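HTH-type transcriptional repressor PhnF (PDB 3F8M) represses the phnDCE operon, which serves phosphate uptake, when phosphate is available in the cell, acting as a DNA-binding transcription factor. Local coordinates at residues A76-R81 and Q96-G101; A126-L131 and T146-A151. All blocks are in the same frame, centred on the assembly; numbering follows the deposited sequence. Where two conformers were deposited one is given.

Contact 1: A76-R81 and Q96-G101; sequences ARPKIR and QGLSAG
Q96 reaches from the end of helix 89-94 to the linker 76-81 and bonds its backbone twice with one carboxamide. NE2 of Q96 donates to O of K79 at 2.9 Å, lying in that carbonyl's plane, and OE1 of Q96 accepts N-H from N of R81 at 2.8 Å, nearly straight at 170°. The acceptor and donor of two residues flanking I80 are thus both satisfied by one side chain, as glutamine, with an amide N-H beside a C=O, is suited to do. The chain of Q96 runs extended beyond CG, chi2 167°, which carries CD out to the linker. The aliphatic part of R81 crosses it at about a right angle, with CG of R81 3.6 Å from NE2 of Q96. L98 supplies the apolar half: its CD2 meets CG of P78 at 3.8 Å, while CD1 lies 4.2 Å from CG1 of I80. Between Q96 and L98, G97 turns the chain with positive phi, a conformation that favours glycine, and closes helix 89-94 with a Schellman motif. The backbone of I80 pairs with R232 and T234, and the ammonium of K79 forms a salt bridge with D186 of the second subunit. The K79 carbonyl just before strand 80-83 and the R81 N-H within it are therefore each held by the carboxamide of Q96, consistent with a defined path for the chain leaving the DNA-binding domain.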
loop_
_atom_site.group_PDB
_atom_site.type_symbol
_atom_site.label_atom_id
_atom_site.label_comp_id
_atom_site.label_asym_id
_atom_site.label_seq_id
_atom_site.Cartn_x
_atom_site.Cartn_y
_atom_site.Cartn_z
ATOM N N ALA A 76 -3.150 14.278 -17.372
ATOM C CA ALA A 76 -2.313 14.037 -16.177
ATOM C C ALA A 76 -1.187 13.094 -16.564
ATOM O O ALA A 76 -1.229 12.522 -17.644
ATOM C CB ALA A 76 -3.150 13.419 -15.036
ATOM N N ARG A 77 -0.143 12.985 -15.736
ATOM C CA ARG A 77 0.824 11.892 -15.898
ATOM C C ARG A 77 0.301 10.728 -15.059
ATOM O O ARG A 77 0.121 10.871 -13.847
ATOM C CB ARG A 77 2.239 12.282 -15.437
ATOM C CG ARG A 77 3.289 11.220 -15.811
ATOM C CD ARG A 77 4.670 11.555 -15.276
ATOM N NE ARG A 77 5.366 12.509 -16.123
ATOM C CZ ARG A 77 5.530 13.781 -15.793
ATOM N NH1 ARG A 77 5.074 14.207 -14.637
ATOM N NH2 ARG A 77 6.161 14.617 -16.604
ATOM N N PRO A 78 0.020 9.593 -15.700
ATOM C CA PRO A 78 -0.595 8.530 -14.959
ATOM C C PRO A 78 0.422 7.891 -13.989
ATOM O O PRO A 78 1.608 7.764 -14.332
ATOM C CB PRO A 78 -1.008 7.523 -16.041
ATOM C CG PRO A 78 -0.653 8.094 -17.319
ATOM C CD PRO A 78 0.235 9.251 -17.124
ATOM N N LYS A 79 -0.053 7.559 -12.803
ATOM C CA LYS A 79 0.719 6.718 -11.867
ATOM C C LYS A 79 0.917 5.349 -12.474
ATOM O O LYS A 79 -0.011 4.794 -13.090
ATOM C CB LYS A 79 -0.052 6.569 -10.554
ATOM C CG LYS A 79 -0.239 7.871 -9.808
ATOM C CD LYS A 79 -1.106 7.617 -8.610
ATOM C CE LYS A 79 -1.183 8.826 -7.710
ATOM N NZ LYS A 79 -2.089 8.481 -6.565
ATOM N N ILE A 80 2.119 4.788 -12.303
ATOM C CA ILE A 80 2.331 3.374 -12.607
ATOM C C ILE A 80 1.518 2.544 -11.645
ATOM O O ILE A 80 1.554 2.804 -10.457
ATOM C CB ILE A 80 3.823 2.959 -12.528
ATOM C CG1 ILE A 80 4.603 3.614 -13.659
ATOM C CG2 ILE A 80 3.976 1.453 -12.749
ATOM C CD1 ILE A 80 6.031 3.923 -13.290
ATOM N N ARG A 81 0.754 1.585 -12.171
ATOM C CA ARG A 81 -0.096 0.712 -11.352
ATOM C C ARG A 81 0.579 -0.657 -11.238
ATOM O O ARG A 81 0.518 -1.503 -12.134
ATOM C CB ARG A 81 -1.502 0.602 -11.963
ATOM C CG ARG A 81 -2.279 1.914 -11.916
ATOM C CD ARG A 81 -3.580 1.822 -12.737
ATOM N NE ARG A 81 -4.396 0.712 -12.288
ATOM C CZ ARG A 81 -5.308 0.791 -11.318
ATOM N NH1 ARG A 81 -5.539 1.943 -10.694
ATOM N NH2 ARG A 81 -5.987 -0.291 -10.964
ATOM N N GLN A 96 0.521 -0.301 -19.363
ATOM C CA GLN A 96 -0.228 0.962 -19.388
ATOM C C GLN A 96 0.243 1.855 -20.530
ATOM O O GLN A 96 -0.206 2.997 -20.650
ATOM C CB GLN A 96 -0.072 1.744 -18.069
ATOM C CG GLN A 96 -0.893 1.253 -16.875
ATOM C CD GLN A 96 -0.414 1.893 -15.565
ATOM O OE1 GLN A 96 0.530 1.400 -14.928
ATOM N NE2 GLN A 96 -1.045 3.011 -15.171
ATOM N N GLY A 97 1.169 1.348 -21.346
ATOM C CA GLY A 97 1.731 2.135 -22.451
ATOM C C GLY A 97 2.634 3.255 -21.965
ATOM O O GLY A 97 2.683 4.325 -22.579
ATOM N N LEU A 98 3.358 2.997 -20.870
ATOM C CA LEU A 98 4.227 3.972 -20.202
ATOM C C LEU A 98 5.695 3.512 -20.255
ATOM O O LEU A 98 5.957 2.325 -20.118
ATOM C CB LEU A 98 3.812 4.124 -18.724
ATOM C CG LEU A 98 2.410 4.655 -18.382
ATOM C CD1 LEU A 98 2.088 4.499 -16.873
ATOM C CD2 LEU A 98 2.263 6.128 -18.827
ATOM N N SER A 99 6.634 4.456 -20.389
ATOM C CA SER A 99 8.069 4.152 -20.575
ATOM C C SER A 99 8.941 4.167 -19.304
ATOM O O SER A 99 9.478 5.228 -18.898
ATOM C CB SER A 99 8.669 5.155 -21.539
ATOM O OG SER A 99 8.635 6.429 -20.932
ATOM N N ALA A 100 9.152 3.002 -18.721
ATOM C CA ALA A 100 9.845 2.927 -17.440
ATOM C C ALA A 100 11.314 2.539 -17.593
ATOM O O ALA A 100 11.678 1.839 -18.536
ATOM C CB ALA A 100 9.148 1.932 -16.548
ATOM N N GLY A 101 12.157 3.009 -16.673
ATOM C CA GLY A 101 13.555 2.560 -16.667
ATOM C C GLY A 101 14.152 2.470 -15.284
ATOM O O GLY A 101 13.495 2.783 -14.297
#

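Contact 2: A126-L131 and T146-A151; sequences APVLQL and TTKLPA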
loop_
_atom_site.group_PDB
_atom_site.type_symbol
_atom_site.label_atom_id
_atom_site.label_comp_id
_atom_site.label_asym_id
_atom_site.label_seq_id
_atom_site.Cartn_x
_atom_site.Cartn_y
_atom_site.Cartn_z
ATOM N N ALA A 126 28.576 -12.203 7.357
ATOM C CA ALA A 126 28.620 -12.709 5.975
ATOM C C ALA A 126 28.560 -11.530 4.978
ATOM O O ALA A 126 27.929 -10.490 5.269
ATOM C CB ALA A 126 27.469 -13.650 5.714
ATOM N N PRO A 127 29.172 -11.700 3.806
ATOM C CA PRO A 127 29.247 -10.601 2.825
ATOM C C PRO A 127 27.863 -10.310 2.223
ATOM O O PRO A 127 27.090 -11.201 1.971
ATOM C CB PRO A 127 30.218 -11.147 1.778
ATOM C CG PRO A 127 30.022 -12.600 1.831
ATOM C CD PRO A 127 29.858 -12.910 3.305
ATOM N N VAL A 128 27.558 -9.034 2.080
ATOM C CA VAL A 128 26.251 -8.615 1.554
ATOM C C VAL A 128 26.589 -7.692 0.392
ATOM O O VAL A 128 27.453 -6.795 0.543
ATOM C CB VAL A 128 25.464 -7.877 2.628
ATOM C CG1 VAL A 128 24.229 -7.080 1.961
ATOM C CG2 VAL A 128 24.980 -8.880 3.635
ATOM N N LEU A 129 25.958 -7.931 -0.763
ATOM C CA LEU A 129 26.115 -7.067 -1.903
ATOM C C LEU A 129 24.866 -6.225 -1.967
ATOM O O LEU A 129 23.793 -6.790 -2.011
ATOM C CB LEU A 129 26.294 -7.877 -3.192
ATOM C CG LEU A 129 26.438 -7.097 -4.503
ATOM C CD1 LEU A 129 27.595 -6.112 -4.426
ATOM C CD2 LEU A 129 26.602 -8.091 -5.734
ATOM N N GLN A 130 25.006 -4.897 -1.968
ATOM C CA GLN A 130 23.807 -4.018 -2.045
ATOM C C GLN A 130 23.760 -3.310 -3.379
ATOM O O GLN A 130 24.759 -2.725 -3.804
ATOM C CB GLN A 130 23.850 -2.971 -0.944
ATOM C CG GLN A 130 22.683 -1.944 -1.009
ATOM C CD GLN A 130 22.744 -0.948 0.119
ATOM O OE1 GLN A 130 22.253 -1.226 1.202
ATOM N NE2 GLN A 130 23.308 0.224 -0.137
ATOM N N LEU A 131 22.593 -3.380 -4.031
ATOM C CA LEU A 131 22.363 -2.710 -5.265
ATOM C C LEU A 131 21.359 -1.588 -4.967
ATOM O O LEU A 131 20.265 -1.838 -4.421
ATOM C CB LEU A 131 21.722 -3.656 -6.278
ATOM C CG LEU A 131 21.254 -2.989 -7.592
ATOM C CD1 LEU A 131 22.405 -2.264 -8.361
ATOM C CD2 LEU A 131 20.560 -4.031 -8.466
ATOM N N THR A 146 16.600 -0.340 -2.882
ATOM C CA THR A 146 17.873 -0.725 -2.240
ATOM C C THR A 146 17.740 -2.196 -1.940
ATOM O O THR A 146 16.907 -2.588 -1.103
ATOM C CB THR A 146 18.052 0.101 -0.966
ATOM O OG1 THR A 146 17.929 1.511 -1.286
ATOM C CG2 THR A 146 19.448 -0.209 -0.288
ATOM N N THR A 147 18.514 -3.025 -2.644
ATOM C CA THR A 147 18.358 -4.462 -2.506
ATOM C C THR A 147 19.631 -4.969 -1.832
ATOM O O THR A 147 20.705 -4.664 -2.304
ATOM C CB THR A 147 18.209 -5.153 -3.855
ATOM O OG1 THR A 147 17.036 -4.637 -4.531
ATOM C CG2 THR A 147 18.029 -6.698 -3.693
ATOM N N LYS A 148 19.475 -5.654 -0.709
ATOM C CA LYS A 148 20.624 -6.288 -0.008
ATOM C C LYS A 148 20.577 -7.771 -0.311
ATOM O O LYS A 148 19.580 -8.421 -0.070
ATOM C CB LYS A 148 20.525 -6.071 1.495
ATOM C CG LYS A 148 20.804 -4.628 1.838
ATOM C CD LYS A 148 20.530 -4.357 3.285
ATOM C CE LYS A 148 20.663 -2.847 3.524
ATOM N NZ LYS A 148 20.608 -2.563 4.993
ATOM N N LEU A 149 21.678 -8.313 -0.811
ATOM C CA LEU A 149 21.720 -9.692 -1.250
ATOM C C LEU A 149 22.819 -10.397 -0.451
ATOM O O LEU A 149 23.850 -9.791 -0.196
ATOM C CB LEU A 149 22.136 -9.741 -2.729
ATOM C CG LEU A 149 21.232 -9.035 -3.763
ATOM C CD1 LEU A 149 21.926 -8.885 -5.120
ATOM C CD2 LEU A 149 19.945 -9.909 -3.876
ATOM N N PRO A 150 22.590 -11.666 -0.081
ATOM C CA PRO A 150 23.704 -12.467 0.464
ATOM C C PRO A 150 24.715 -12.724 -0.670
ATOM O O PRO A 150 24.376 -13.409 -1.641
ATOM C CB PRO A 150 23.003 -13.752 0.950
ATOM C CG PRO A 150 21.753 -13.885 0.065
ATOM C CD PRO A 150 21.324 -12.408 -0.117
ATOM N N ALA A 151 25.879 -12.076 -0.595
ATOM C CA ALA A 151 26.853 -12.002 -1.709
ATOM C C ALA A 151 27.300 -13.368 -2.155
ATOM O O ALA A 151 27.567 -13.577 -3.350
ATOM C CB ALA A 151 28.075 -11.216 -1.310
HETATM O O HOH W 1 17.967 -2.532 -6.129
#
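From P127 to L131 and from T146 to P150 two strands run antiparallel, their short axes 4.5 Å apart at the closest and 153° between their directions. L129 with L149 and L131 with T147 are hydrogen-bonded pairs; V128 with P150 and Q130 with K148 are non-hydrogen-bonded. L129 and L149 exchange two bonds, each 2.9 Å from N of one to O of the other, and L131 and T147 exchange two more. P150, an imino acid, has no N-H to give, and sits where none is called for by this partner. Beyond it the chain turns away, yet N of A151 still donates to O of P127 at 3.0 Å, from above the carbonyl plane. The methyl of A151 packs on P127, CB to CB 3.8 Å, and also touches L129.

On one face Q130 and K148 lie side by side, pointing the same way, with OE1 of Q130 3.2 Å from CE of K148. CG of Q130 is anti to its backbone N, chi1 176°, and the amide end crosses the methyl of T146, whose CG2 is 3.3 Å from OE1 of Q130; the hydroxyl of T146 bonds to E132. CG1 of V128 meets CB of K148 at 3.9 Å. L129, L131, T147 and L149 turn to the other face, where L157 of helix 157-160 covers L129 and L149, and F161 touches L131. A water links O of L131 to OG1 of T147, giving the buried threonine hydroxyl a polar partner. L129 and L149 thus suit the face covered by helix 157-160, while the partly exposed Q130 and K148 share the other with V128 and P150; two reciprocal pairs of backbone bonds and the single one from A151 to P127 satisfy polar groups between these neighbouring UTRA strands.

In the fold
From the N terminus, the chain passes through the helices and small hairpin of the DNA-binding domain before reaching 76-81. Contact 1 then closes a short loop of 14 residues holding the end of strand 80-83 and helix 89-94, so the exit from the winged helix-turn-helix region meets the approach to strand 100-111. Contact 2 follows in series: 14 residues, the remainder of hairpin 127-137/140-150, separate its two segments. The loops neither nest nor cross, and the contact centres lie 29 Å apart. Strand 100-111 starts just after the touching residues Q96 and L98 and pairs with 127-137, relating both contacts through the six-stranded sheet, whereas strand 80-83 pairs separately with 233-240.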